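Local coordinates for protein Xaa-Pro Dipeptidase (Alteromonas macleodii, PDB 2QS8) that probably cleaves dipeptides or C-terminal residues of peptides as a metal-dependent TIM-barrel hydrolase of the amidohydrolase superfamily, and holds methionine in its active site, at residues L10-G14 with F44-N48; P63-D67 with S105-T109; H98-T102 with H334-W338; A133-I137 with I404-L408; Y186-G192 with Y228-V232. One frame throughout, in Å; residues are numbered along the deposited sequence.

Interaction 1. Residues L10-G14 with F44-N48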
loop_
_atom_site.group_PDB
_atom_site.type_symbol
_atom_site.label_atom_id
_atom_site.label_comp_id
_atom_site.label_asym_id
_atom_site.label_seq_id
_atom_site.Cartn_x
_atom_site.Cartn_y
_atom_site.Cartn_z
ATOM N N LEU A 10 21.619 -41.425 38.077
ATOM C CA LEU A 10 21.051 -41.132 39.383
ATOM C C LEU A 10 21.705 -39.895 39.973
ATOM O O LEU A 10 22.923 -39.769 39.960
ATOM C CB LEU A 10 21.261 -42.302 40.352
ATOM C CG LEU A 10 20.882 -41.961 41.800
ATOM C CD1 LEU A 10 19.355 -41.892 41.932
ATOM C CD2 LEU A 10 21.461 -43.008 42.750
ATOM N N ILE A 11 20.887 -38.992 40.496
ATOM C CA ILE A 11 21.399 -37.778 41.113
ATOM C C ILE A 11 20.919 -37.687 42.558
ATOM O O ILE A 11 19.723 -37.815 42.836
ATOM C CB ILE A 11 20.920 -36.506 40.367
ATOM C CG1 ILE A 11 21.485 -36.482 38.949
ATOM C CG2 ILE A 11 21.355 -35.263 41.120
ATOM C CD1 ILE A 11 21.030 -35.283 38.149
ATOM N N HIS A 12 21.865 -37.478 43.469
ATOM C CA HIS A 12 21.562 -37.323 44.885
ATOM C C HIS A 12 21.594 -35.828 45.141
ATOM O O HIS A 12 22.660 -35.206 45.127
ATOM C CB HIS A 12 22.616 -38.021 45.747
ATOM C CG HIS A 12 22.388 -39.490 45.921
ATOM N ND1 HIS A 12 23.328 -40.321 46.494
ATOM C CD2 HIS A 12 21.321 -40.272 45.630
ATOM C CE1 HIS A 12 22.849 -41.551 46.547
ATOM N NE2 HIS A 12 21.634 -41.549 46.028
ATOM N N ALA A 13 20.425 -35.246 45.360
ATOM C CA ALA A 13 20.348 -33.820 45.605
ATOM C C ALA A 13 20.206 -33.476 47.092
ATOM O O ALA A 13 19.210 -33.828 47.731
ATOM C CB ALA A 13 19.193 -33.222 44.813
ATOM N N GLY A 14 21.214 -32.785 47.624
ATOM C CA GLY A 14 21.199 -32.382 49.016
ATOM C C GLY A 14 19.904 -31.656 49.278
ATOM O O GLY A 14 19.142 -32.016 50.178
ATOM N N PHE A 44 18.377 -40.842 49.725
ATOM C CA PHE A 44 19.434 -41.170 48.779
ATOM C C PHE A 44 19.415 -42.670 48.525
ATOM O O PHE A 44 19.956 -43.439 49.311
ATOM C CB PHE A 44 20.795 -40.744 49.344
ATOM C CG PHE A 44 20.938 -39.249 49.547
ATOM C CD1 PHE A 44 21.774 -38.751 50.539
ATOM C CD2 PHE A 44 20.236 -38.345 48.753
ATOM C CE1 PHE A 44 21.911 -37.377 50.743
ATOM C CE2 PHE A 44 20.371 -36.970 48.950
ATOM C CZ PHE A 44 21.207 -36.486 49.950
ATOM N N ILE A 45 18.781 -43.083 47.432
ATOM C CA ILE A 45 18.706 -44.496 47.097
ATOM C C ILE A 45 20.056 -45.008 46.629
ATOM O O ILE A 45 20.940 -44.226 46.283
ATOM C CB ILE A 45 17.651 -44.774 46.004
ATOM C CG1 ILE A 45 17.971 -43.978 44.735
ATOM C CG2 ILE A 45 16.269 -44.418 46.520
ATOM C CD1 ILE A 45 17.021 -44.297 43.579
ATOM N N SER A 46 20.214 -46.327 46.622
ATOM C CA SER A 46 21.469 -46.945 46.218
ATOM C C SER A 46 21.859 -46.563 44.796
ATOM O O SER A 46 21.003 -46.489 43.915
ATOM C CB SER A 46 21.360 -48.465 46.342
ATOM O OG SER A 46 20.993 -48.841 47.658
ATOM N N SER A 47 23.152 -46.349 44.572
ATOM C CA SER A 47 23.650 -45.956 43.259
ATOM C C SER A 47 24.477 -47.022 42.546
ATOM O O SER A 47 24.755 -46.901 41.355
ATOM C CB SER A 47 24.492 -44.687 43.391
ATOM O OG SER A 47 25.673 -44.937 44.133
ATOM N N ASN A 48 24.865 -48.060 43.274
ATOM C CA ASN A 48 25.682 -49.144 42.729
ATOM C C ASN A 48 25.122 -49.796 41.465
ATOM O O ASN A 48 25.862 -50.402 40.689
ATOM C CB ASN A 48 25.871 -50.219 43.796
ATOM C CG ASN A 48 26.275 -49.639 45.136
ATOM O OD1 ASN A 48 27.384 -49.121 45.299
ATOM N ND2 ASN A 48 25.368 -49.713 46.107
#
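The imidazole of His12 carries Phe44 on one face and the backbone of Ile45 at its edge. Over the centre of that face sits Phe44 CB, 3.6 Å from the ring centroid, and the phenyl ring continues outward from it as an offset stack, the two planes 29° apart. The Phe44 ring in turn has Ala13 O at its own edge, in plane, 3.6 Å from CE2. At the imidazole edge NE2 donates to Ile45 O (2.8 Å); the acceptor lies exactly in the ring plane and is met on a lone pair, although the bond is bent, 143° at the hydrogen. The other ring nitrogen, ND1, bonds the hydroxyl of Tyr53, whose ring also meets His12 edge-to-face, so the imidazole is held at both nitrogens and its rotation is fixed. Leu10, with CG anti to the backbone N (chi1 171°), splits its methyls over the loop: CD1 meets Ile45 CD1 at 3.7 Å, while CD2 reaches Ser47 CB at 3.5 Å. Alternate side chains of strand 9-16 thus receive the irregular loop 44-48 that leads from strand 36-42 to strand 52-56. It is a loop folded back on a strand of the small beta domain that accompanies the barrel in many amidohydrolases.

Interaction 2. Residues P63-D67 with S105-T109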
loop_
_atom_site.group_PDB
_atom_site.type_symbol
_atom_site.label_atom_id
_atom_site.label_comp_id
_atom_site.label_asym_id
_atom_site.label_seq_id
_atom_site.Cartn_x
_atom_site.Cartn_y
_atom_site.Cartn_z
ATOM N N PRO A 63 15.585 -26.450 38.689
ATOM C CA PRO A 63 15.390 -26.799 37.283
ATOM C C PRO A 63 16.154 -25.754 36.465
ATOM O O PRO A 63 16.518 -24.708 37.000
ATOM C CB PRO A 63 13.873 -26.727 37.109
ATOM C CG PRO A 63 13.443 -25.735 38.130
ATOM C CD PRO A 63 14.336 -25.990 39.315
ATOM N N GLY A 64 16.428 -26.046 35.197
ATOM C CA GLY A 64 17.146 -25.097 34.366
ATOM C C GLY A 64 16.497 -23.726 34.379
ATOM O O GLY A 64 15.283 -23.616 34.274
ATOM N N LEU A 65 17.296 -22.675 34.512
ATOM C CA LEU A 65 16.760 -21.317 34.542
ATOM C C LEU A 65 16.461 -20.755 33.138
ATOM O O LEU A 65 17.075 -21.162 32.153
ATOM C CB LEU A 65 17.742 -20.403 35.284
ATOM C CG LEU A 65 18.048 -20.856 36.722
ATOM C CD1 LEU A 65 19.140 -19.975 37.314
ATOM C CD2 LEU A 65 16.784 -20.797 37.568
HETATM N N MSE A 66 15.519 -19.821 33.070
HETATM C CA MSE A 66 15.130 -19.207 31.805
HETATM C C MSE A 66 15.173 -17.676 31.811
HETATM O O MSE A 66 14.792 -17.043 32.793
HETATM C CB MSE A 66 13.721 -19.659 31.437
HETATM C CG MSE A 66 13.615 -21.128 31.175
HETATM SE SE MSE A 66 11.836 -21.613 30.483
HETATM C CE MSE A 66 11.684 -23.435 31.190
ATOM N N ASP A 67 15.651 -17.091 30.717
ATOM C CA ASP A 67 15.736 -15.636 30.584
ATOM C C ASP A 67 14.881 -15.267 29.368
ATOM O O ASP A 67 15.208 -15.611 28.244
ATOM C CB ASP A 67 17.196 -15.202 30.374
ATOM C CG ASP A 67 17.397 -13.705 30.550
ATOM O OD1 ASP A 67 16.464 -12.934 30.248
ATOM O OD2 ASP A 67 18.500 -13.299 30.981
ATOM N N SER A 105 26.147 -20.404 33.004
ATOM C CA SER A 105 25.781 -19.760 34.261
ATOM C C SER A 105 24.474 -20.335 34.836
ATOM O O SER A 105 24.003 -19.905 35.891
ATOM C CB SER A 105 25.650 -18.246 34.070
ATOM O OG SER A 105 24.436 -17.897 33.425
ATOM N N GLY A 106 23.894 -21.305 34.138
ATOM C CA GLY A 106 22.666 -21.910 34.621
ATOM C C GLY A 106 21.402 -21.715 33.791
ATOM O O GLY A 106 20.377 -22.325 34.092
ATOM N N PHE A 107 21.450 -20.875 32.764
ATOM C CA PHE A 107 20.261 -20.668 31.940
ATOM C C PHE A 107 20.254 -21.606 30.739
ATOM O O PHE A 107 20.966 -21.402 29.756
ATOM C CB PHE A 107 20.153 -19.204 31.514
ATOM C CG PHE A 107 19.845 -18.281 32.657
ATOM C CD1 PHE A 107 20.827 -17.946 33.583
ATOM C CD2 PHE A 107 18.556 -17.799 32.849
ATOM C CE1 PHE A 107 20.524 -17.149 34.684
ATOM C CE2 PHE A 107 18.250 -17.007 33.943
ATOM C CZ PHE A 107 19.237 -16.681 34.863
ATOM N N THR A 108 19.430 -22.643 30.851
ATOM C CA THR A 108 19.301 -23.674 29.831
ATOM C C THR A 108 18.318 -23.316 28.717
ATOM O O THR A 108 18.320 -23.927 27.652
ATOM C CB THR A 108 18.886 -25.008 30.492
ATOM O OG1 THR A 108 17.753 -24.794 31.347
ATOM C CG2 THR A 108 20.054 -25.577 31.299
ATOM N N THR A 109 17.470 -22.332 28.962
ATOM C CA THR A 109 16.522 -21.905 27.953
ATOM C C THR A 109 16.449 -20.385 27.980
ATOM O O THR A 109 16.415 -19.788 29.054
ATOM C CB THR A 109 15.091 -22.476 28.197
ATOM O OG1 THR A 109 15.113 -23.903 28.138
ATOM C CG2 THR A 109 14.125 -21.972 27.121
#
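Leu65 and Phe107 meet obliquely, the leucine lying over one face of the aromatic ring: CB stands 3.8 Å from its centroid, displaced toward the rim. The edge of the same ring turns to the chain beyond, with Phe107 CD2 3.5 Å from Met66 C and 3.8 Å from Asp67 CB. Selenomethionine Met66 and Thr109 lie side by side and point the same way, Met66 CG to Thr109 CB 3.6 Å, where helix 360-365 packs on Met66 and strand 136-139 on Thr109. Backbone bonds set this pairing. Leu65 N donates to Gly106 O (3.1 Å) and Asp67 N to Thr109 O (3.3 Å), whereas the bonds from Thr108 N and Thr109 N to Leu65 O are both weak. Gly106, with positive phi, closes helix 88-104 in a Schellman motif. Asp67 sends its carboxylate to Thr327 OG1 and His69 N. Strands 60-67 and 107-112, joined through helix 88-104, form a parallel beta-alpha-beta unit of the TIM barrel, whose first strand leads on to the magnesium ligand His69.

Interaction 3. Residues H98-T102 with H334-W338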
loop_
_atom_site.group_PDB
_atom_site.type_symbol
_atom_site.label_atom_id
_atom_site.label_comp_id
_atom_site.label_asym_id
_atom_site.label_seq_id
_atom_site.Cartn_x
_atom_site.Cartn_y
_atom_site.Cartn_z
ATOM N N HIS A 98 28.433 -15.605 23.737
ATOM C CA HIS A 98 27.432 -15.030 24.609
ATOM C C HIS A 98 26.471 -16.114 25.079
ATOM O O HIS A 98 26.098 -16.156 26.250
ATOM C CB HIS A 98 26.657 -13.938 23.877
ATOM C CG HIS A 98 27.489 -12.745 23.521
ATOM N ND1 HIS A 98 27.081 -11.810 22.589
ATOM C CD2 HIS A 98 28.672 -12.309 24.001
ATOM C CE1 HIS A 98 27.984 -10.850 22.516
ATOM N NE2 HIS A 98 28.960 -11.123 23.360
ATOM N N ALA A 99 26.080 -16.990 24.163
ATOM C CA ALA A 99 25.147 -18.055 24.486
ATOM C C ALA A 99 25.774 -19.064 25.426
ATOM O O ALA A 99 25.149 -19.504 26.382
ATOM C CB ALA A 99 24.691 -18.754 23.213
ATOM N N TYR A 100 27.015 -19.434 25.148
ATOM C CA TYR A 100 27.688 -20.405 25.980
ATOM C C TYR A 100 27.882 -19.944 27.432
ATOM O O TYR A 100 27.627 -20.717 28.362
ATOM C CB TYR A 100 29.036 -20.788 25.379
ATOM C CG TYR A 100 29.685 -21.897 26.147
ATOM C CD1 TYR A 100 29.094 -23.160 26.209
ATOM C CD2 TYR A 100 30.845 -21.671 26.887
ATOM C CE1 TYR A 100 29.641 -24.173 26.995
ATOM C CE2 TYR A 100 31.401 -22.675 27.679
ATOM C CZ TYR A 100 30.793 -23.921 27.728
ATOM O OH TYR A 100 31.338 -24.913 28.508
ATOM N N VAL A 101 28.324 -18.705 27.639
ATOM C CA VAL A 101 28.521 -18.230 29.001
ATOM C C VAL A 101 27.196 -18.111 29.754
ATOM O O VAL A 101 27.151 -18.260 30.975
ATOM C CB VAL A 101 29.249 -16.850 29.049
ATOM C CG1 VAL A 101 30.590 -16.938 28.334
ATOM C CG2 VAL A 101 28.374 -15.768 28.436
ATOM N N THR A 102 26.120 -17.842 29.021
ATOM C CA THR A 102 24.805 -17.704 29.625
ATOM C C THR A 102 24.308 -19.082 30.043
ATOM O O THR A 102 23.706 -19.254 31.102
ATOM C CB THR A 102 23.804 -17.076 28.634
ATOM O OG1 THR A 102 24.231 -15.748 28.287
ATOM C CG2 THR A 102 22.417 -17.004 29.255
ATOM N N HIS A 334 26.755 -10.399 29.035
ATOM C CA HIS A 334 26.064 -11.684 29.062
ATOM C C HIS A 334 26.740 -12.509 30.139
ATOM O O HIS A 334 27.962 -12.437 30.301
ATOM C CB HIS A 334 26.191 -12.404 27.711
ATOM C CG HIS A 334 25.358 -11.805 26.622
ATOM N ND1 HIS A 334 23.999 -12.019 26.523
ATOM C CD2 HIS A 334 25.679 -10.949 25.623
ATOM C CE1 HIS A 334 23.522 -11.315 25.512
ATOM N NE2 HIS A 334 24.519 -10.658 24.949
ATOM N N GLY A 335 25.961 -13.291 30.876
ATOM C CA GLY A 335 26.538 -14.100 31.932
ATOM C C GLY A 335 26.318 -13.509 33.316
ATOM O O GLY A 335 26.572 -14.159 34.333
ATOM N N THR A 336 25.848 -12.273 33.370
ATOM C CA THR A 336 25.585 -11.627 34.649
ATOM C C THR A 336 24.075 -11.668 34.916
ATOM O O THR A 336 23.548 -10.937 35.759
ATOM C CB THR A 336 26.070 -10.158 34.635
ATOM O OG1 THR A 336 25.322 -9.412 33.662
ATOM C CG2 THR A 336 27.572 -10.107 34.299
ATOM N N ASN A 337 23.395 -12.539 34.181
ATOM C CA ASN A 337 21.946 -12.687 34.286
ATOM C C ASN A 337 21.465 -12.852 35.729
ATOM O O ASN A 337 20.421 -12.313 36.108
ATOM C CB ASN A 337 21.488 -13.885 33.454
ATOM C CG ASN A 337 22.029 -13.851 32.025
ATOM O OD1 ASN A 337 21.278 -13.645 31.064
ATOM N ND2 ASN A 337 23.335 -14.055 31.882
ATOM N N TRP A 338 22.237 -13.578 36.533
ATOM C CA TRP A 338 21.872 -13.834 37.928
ATOM C C TRP A 338 21.549 -12.591 38.762
ATOM O O TRP A 338 20.702 -12.654 39.664
ATOM C CB TRP A 338 22.970 -14.633 38.627
ATOM C CG TRP A 338 24.276 -13.903 38.716
ATOM C CD1 TRP A 338 25.277 -13.894 37.791
ATOM C CD2 TRP A 338 24.707 -13.048 39.780
ATOM N NE1 TRP A 338 26.308 -13.089 38.210
ATOM C CE2 TRP A 338 25.987 -12.560 39.432
ATOM C CE3 TRP A 338 24.142 -12.655 40.999
ATOM C CZ2 TRP A 338 26.706 -11.686 40.253
ATOM C CZ3 TRP A 338 24.855 -11.787 41.819
ATOM C CH2 TRP A 338 26.129 -11.315 41.442
#
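His98 and His334 both set CG anti to the carbonyl carbon (chi1 -66° and -73°), which swings the two imidazoles into an offset stack with centroids 4.3 Å apart and planes at 25°. The overlap is partial: His334 CD2 stands over the rim of the His98 ring, 3.3 Å from its CG, while His98 CB comes over the facing side of the His334 ring. One nitrogen of each ring is also bonded to a backbone atom, His98 ND1 to Gly73 N and His334 NE2 to Gln74 O, so the chain that follows the metal ligands His69 and His71 positions both rings. Here helix 88-104, which lies against the outside of the TIM barrel, meets a loop running from Asp328, a residue of the metal site, toward helix 339-346. One helical turn on, Thr102 OG1 donates to His98 O (2.8 Å), which also accepts from Thr102 N; the two donors approach from opposite faces of the carbonyl plane. This bond sets Thr102 OG1 3.9 Å from His334 CB, facing the loop. Val101 CG2 packs on the loop backbone, 3.8 Å from His334 O. Gly335, whose backbone angles call for glycine, passes with its CA 4.6 Å from Thr102 CA.

Interaction 4. Residues A133-I137 with I404-L408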
loop_
_atom_site.group_PDB
_atom_site.type_symbol
_atom_site.label_atom_id
_atom_site.label_comp_id
_atom_site.label_asym_id
_atom_site.label_seq_id
_atom_site.Cartn_x
_atom_site.Cartn_y
_atom_site.Cartn_z
ATOM N N ALA A 133 27.484 -26.304 21.752
ATOM C CA ALA A 133 26.722 -26.251 22.985
ATOM C C ALA A 133 26.112 -24.871 23.237
ATOM O O ALA A 133 26.675 -23.840 22.857
ATOM C CB ALA A 133 27.606 -26.651 24.139
ATOM N N GLY A 134 24.955 -24.876 23.886
ATOM C CA GLY A 134 24.253 -23.643 24.194
ATOM C C GLY A 134 22.892 -23.939 24.804
ATOM O O GLY A 134 22.521 -25.095 24.980
ATOM N N PRO A 135 22.120 -22.904 25.139
ATOM C CA PRO A 135 20.800 -23.114 25.729
ATOM C C PRO A 135 19.763 -23.383 24.647
ATOM O O PRO A 135 20.070 -23.327 23.458
ATOM C CB PRO A 135 20.549 -21.796 26.440
ATOM C CG PRO A 135 21.120 -20.809 25.442
ATOM C CD PRO A 135 22.421 -21.466 25.011
ATOM N N ARG A 136 18.543 -23.705 25.059
ATOM C CA ARG A 136 17.462 -23.917 24.103
ATOM C C ARG A 136 17.073 -22.485 23.739
ATOM O O ARG A 136 16.746 -21.689 24.621
ATOM C CB ARG A 136 16.273 -24.624 24.754
ATOM C CG ARG A 136 16.533 -26.065 25.155
ATOM C CD ARG A 136 15.372 -26.631 25.978
ATOM N NE ARG A 136 15.748 -27.894 26.609
ATOM C CZ ARG A 136 15.843 -29.059 25.975
ATOM N NH1 ARG A 136 15.582 -29.144 24.676
ATOM N NH2 ARG A 136 16.220 -30.139 26.634
ATOM N N ILE A 137 17.123 -22.155 22.455
ATOM C CA ILE A 137 16.805 -20.801 22.034
ATOM C C ILE A 137 15.487 -20.658 21.292
ATOM O O ILE A 137 15.186 -21.421 20.384
ATOM C CB ILE A 137 17.914 -20.225 21.125
ATOM C CG1 ILE A 137 19.256 -20.207 21.869
ATOM C CG2 ILE A 137 17.528 -18.814 20.667
ATOM C CD1 ILE A 137 20.418 -19.670 21.026
ATOM N N ILE A 404 22.874 -29.359 33.450
ATOM C CA ILE A 404 22.454 -30.531 32.692
ATOM C C ILE A 404 21.345 -30.101 31.749
ATOM O O ILE A 404 20.394 -29.444 32.157
ATOM C CB ILE A 404 21.913 -31.650 33.606
ATOM C CG1 ILE A 404 23.012 -32.092 34.582
ATOM C CG2 ILE A 404 21.457 -32.826 32.761
ATOM C CD1 ILE A 404 22.572 -33.112 35.622
ATOM N N LYS A 405 21.472 -30.471 30.486
ATOM C CA LYS A 405 20.472 -30.101 29.499
ATOM C C LYS A 405 20.136 -31.307 28.646
ATOM O O LYS A 405 21.024 -31.945 28.082
ATOM C CB LYS A 405 21.005 -28.977 28.615
ATOM C CG LYS A 405 20.084 -28.591 27.469
ATOM C CD LYS A 405 20.898 -27.909 26.379
ATOM C CE LYS A 405 20.098 -27.689 25.123
ATOM N NZ LYS A 405 20.991 -27.220 24.039
ATOM N N ASP A 406 18.844 -31.609 28.566
ATOM C CA ASP A 406 18.352 -32.744 27.802
ATOM C C ASP A 406 18.978 -34.049 28.296
ATOM O O ASP A 406 19.316 -34.930 27.504
ATOM C CB ASP A 406 18.645 -32.539 26.312
ATOM C CG ASP A 406 17.575 -33.136 25.418
ATOM O OD1 ASP A 406 16.375 -32.840 25.640
ATOM O OD2 ASP A 406 17.932 -33.891 24.489
ATOM N N GLY A 407 19.130 -34.164 29.611
ATOM C CA GLY A 407 19.702 -35.369 30.185
ATOM C C GLY A 407 21.209 -35.507 30.062
ATOM O O GLY A 407 21.759 -36.543 30.437
ATOM N N LEU A 408 21.881 -34.484 29.533
ATOM C CA LEU A 408 23.340 -34.525 29.387
ATOM C C LEU A 408 24.028 -33.490 30.272
ATOM O O LEU A 408 23.563 -32.356 30.408
ATOM C CB LEU A 408 23.748 -34.322 27.925
ATOM C CG LEU A 408 23.758 -35.552 27.002
ATOM C CD1 LEU A 408 22.411 -36.263 27.015
ATOM C CD2 LEU A 408 24.099 -35.104 25.589
HETATM O O HOH W 1 14.917 -31.996 23.104
#
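Lys405 and Arg136 reach past each other as two long extended chains that cross at an angle, Arg136 CG resting 3.9 Å from Lys405 CE. Lys405 leaves its strand with CG anti to the backbone N (chi1 175°) and stays stretched to the tip, where NZ donates to Gly134 O at 2.8 Å; the ammonium arrives tilted out of the carbonyl plane. Arg136 is straight from CG to NE, then turns at its last torsion (chi4 -76°), which presents the guanidinium to Asp406. Arg136 NH2 makes a salt bridge to Asp406 OD1 at 2.9 Å, the bond nearly straight at 167°. The oxygen lies in the guanidinium plane, yet is met on its anti side and out of the carboxylate plane, and the two flat groups are turned steeply against each other. A water donates to Asp406 OD1 (3.0 Å) and accepts weakly from NH1. Asp406 sits in the type I' turn between strands 400-405 and 408-411. Arg136 NE has a second acidic partner, Asp382, whose other oxygen takes the amide of Asp406. The acceptors round each group probably offset the nearness of two positive charges, and both side chains probably remain protonated as they tie barrel strand 136-139 to the hairpin.

Interaction 5. Residues Y186-G192 with Y228-V232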
loop_
_atom_site.group_PDB
_atom_site.type_symbol
_atom_site.label_atom_id
_atom_site.label_comp_id
_atom_site.label_asym_id
_atom_site.label_seq_id
_atom_site.Cartn_x
_atom_site.Cartn_y
_atom_site.Cartn_z
ATOM N N TYR A 186 8.341 -15.254 10.091
ATOM C CA TYR A 186 7.986 -16.665 9.990
ATOM C C TYR A 186 8.874 -17.287 8.896
ATOM O O TYR A 186 9.387 -18.398 9.036
ATOM C CB TYR A 186 6.512 -16.816 9.577
ATOM C CG TYR A 186 6.172 -18.142 8.949
ATOM C CD1 TYR A 186 6.123 -19.315 9.712
ATOM C CD2 TYR A 186 5.909 -18.236 7.586
ATOM C CE1 TYR A 186 5.816 -20.547 9.125
ATOM C CE2 TYR A 186 5.602 -19.455 6.989
ATOM C CZ TYR A 186 5.555 -20.607 7.762
ATOM O OH TYR A 186 5.236 -21.804 7.170
ATOM N N LYS A 187 9.045 -16.534 7.817
ATOM C CA LYS A 187 9.836 -16.981 6.683
ATOM C C LYS A 187 11.299 -17.147 7.072
ATOM O O LYS A 187 11.923 -18.112 6.663
ATOM C CB LYS A 187 9.689 -15.982 5.521
ATOM C CG LYS A 187 10.332 -16.386 4.195
ATOM C CD LYS A 187 9.951 -15.380 3.091
ATOM C CE LYS A 187 10.653 -15.702 1.779
ATOM N NZ LYS A 187 10.071 -14.933 0.660
ATOM N N ASP A 188 11.834 -16.225 7.872
ATOM C CA ASP A 188 13.227 -16.311 8.292
ATOM C C ASP A 188 13.473 -17.490 9.242
ATOM O O ASP A 188 14.609 -17.935 9.391
ATOM C CB ASP A 188 13.678 -15.025 8.988
ATOM C CG ASP A 188 13.657 -13.812 8.069
ATOM O OD1 ASP A 188 13.888 -13.960 6.848
ATOM O OD2 ASP A 188 13.427 -12.703 8.583
ATOM N N GLY A 189 12.409 -17.977 9.879
ATOM C CA GLY A 189 12.532 -19.091 10.805
ATOM C C GLY A 189 12.316 -18.742 12.274
ATOM O O GLY A 189 12.663 -19.531 13.141
ATOM N N ALA A 190 11.742 -17.576 12.564
ATOM C CA ALA A 190 11.507 -17.165 13.956
ATOM C C ALA A 190 10.416 -17.968 14.685
ATOM O O ALA A 190 9.472 -18.454 14.061
ATOM C CB ALA A 190 11.157 -15.686 14.001
ATOM N N ASP A 191 10.555 -18.102 16.001
ATOM C CA ASP A 191 9.576 -18.820 16.828
ATOM C C ASP A 191 8.497 -17.845 17.269
ATOM O O ASP A 191 7.351 -18.230 17.500
ATOM C CB ASP A 191 10.221 -19.408 18.092
ATOM C CG ASP A 191 11.343 -20.371 17.791
ATOM O OD1 ASP A 191 12.523 -20.001 17.995
ATOM O OD2 ASP A 191 11.036 -21.498 17.353
ATOM N N GLY A 192 8.877 -16.575 17.396
ATOM C CA GLY A 192 7.935 -15.560 17.823
ATOM C C GLY A 192 8.179 -14.188 17.228
ATOM O O GLY A 192 9.034 -13.998 16.358
ATOM N N TYR A 228 0.054 -17.676 12.745
ATOM C CA TYR A 228 1.274 -18.438 12.571
ATOM C C TYR A 228 1.745 -19.115 13.860
ATOM O O TYR A 228 2.852 -19.642 13.924
ATOM C CB TYR A 228 2.372 -17.539 11.970
ATOM C CG TYR A 228 2.055 -17.139 10.540
ATOM C CD1 TYR A 228 1.058 -16.196 10.266
ATOM C CD2 TYR A 228 2.659 -17.792 9.464
ATOM C CE1 TYR A 228 0.663 -15.923 8.962
ATOM C CE2 TYR A 228 2.266 -17.527 8.146
ATOM C CZ TYR A 228 1.263 -16.591 7.910
ATOM O OH TYR A 228 0.841 -16.334 6.632
ATOM N N GLY A 229 0.880 -19.118 14.871
ATOM C CA GLY A 229 1.217 -19.741 16.138
ATOM C C GLY A 229 2.460 -19.146 16.773
ATOM O O GLY A 229 3.297 -19.865 17.325
HETATM N N MSE A 230 2.576 -17.827 16.693
HETATM C CA MSE A 230 3.728 -17.125 17.241
HETATM C C MSE A 230 3.352 -16.278 18.446
HETATM O O MSE A 230 2.297 -15.648 18.453
HETATM C CB MSE A 230 4.327 -16.245 16.152
HETATM C CG MSE A 230 4.804 -17.047 14.966
HETATM SE SE MSE A 230 5.466 -15.866 13.550
HETATM C CE MSE A 230 7.401 -15.749 13.996
ATOM N N TRP A 231 4.191 -16.289 19.482
ATOM C CA TRP A 231 3.918 -15.461 20.654
ATOM C C TRP A 231 4.353 -14.044 20.300
ATOM O O TRP A 231 5.103 -13.843 19.341
ATOM C CB TRP A 231 4.678 -15.957 21.896
ATOM C CG TRP A 231 6.073 -16.470 21.633
ATOM C CD1 TRP A 231 6.462 -17.774 21.580
ATOM C CD2 TRP A 231 7.259 -15.689 21.409
ATOM N NE1 TRP A 231 7.814 -17.859 21.348
ATOM C CE2 TRP A 231 8.329 -16.597 21.241
ATOM C CE3 TRP A 231 7.522 -14.315 21.345
ATOM C CZ2 TRP A 231 9.641 -16.175 21.000
ATOM C CZ3 TRP A 231 8.829 -13.892 21.107
ATOM C CH2 TRP A 231 9.870 -14.819 20.941
ATOM N N VAL A 232 3.885 -13.063 21.061
ATOM C CA VAL A 232 4.234 -11.678 20.803
ATOM C C VAL A 232 4.791 -10.986 22.050
ATOM O O VAL A 232 4.082 -10.806 23.042
ATOM C CB VAL A 232 2.997 -10.892 20.273
ATOM C CG1 VAL A 232 3.330 -9.422 20.058
ATOM C CG2 VAL A 232 2.514 -11.514 18.969
#
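Gly192 CA makes a CH-pi contact over the six-membered ring of Trp231, 3.4 Å from its centroid and almost on the ring normal, with no side chain in between. The indole reaches this place with chi1 at 38°, CG lying between the backbone N and the carbonyl carbon, with Arg111 as cation-pi partner. Selenomethionine Met230 bends at chi3 (92°) and brings its CE against two backbone carbonyls, 3.4 Å from both Ala190 O and Gly192 O, and touches Ala190 CB at 3.8 Å. Farther out, Tyr228 brings CD2 over one face of the Tyr186 ring, 3.6 Å from CG, with the planes inclined at 55°. The hydroxyls are anchored beyond: Tyr228 OH to Arg183, and Tyr186 OH to Ser207 N of the second subunit. Asp191 is steadied by a salt bridge to Arg124. Glycines of positive phi, Gly189 and Gly229, end helices 175-188 and 215-227 in Schellman motifs. Two successive helix-to-strand turns thus pack together, as beta-alpha units do in a TIM barrel, where strands 192-196 and 231-236 run parallel.

In the fold
Interactions 2, 4 and 5 are largely buried, and interaction 2 lies closest to the chain's centre; interaction 1, about 33 Å from it, sits at the periphery with a partly exposed loop. Interaction 3 lies on helix 88-104 and interaction 2 on the strand that follows it, Phe107 packing on Asn337. Interaction 4 links the beta domain's hairpin to barrel strand 136-139, neighbour of strand 107-112, and touches interaction 1 within that domain, Ile404 on Ile11. The chemistry changes with position: backbone pairing at the barrel core, a histidine stacked on a phenylalanine in interaction 1 and on a second histidine in interaction 3, charge in interaction 4, and CH-pi and aromatic contacts in interaction 5, beside a subunit interface.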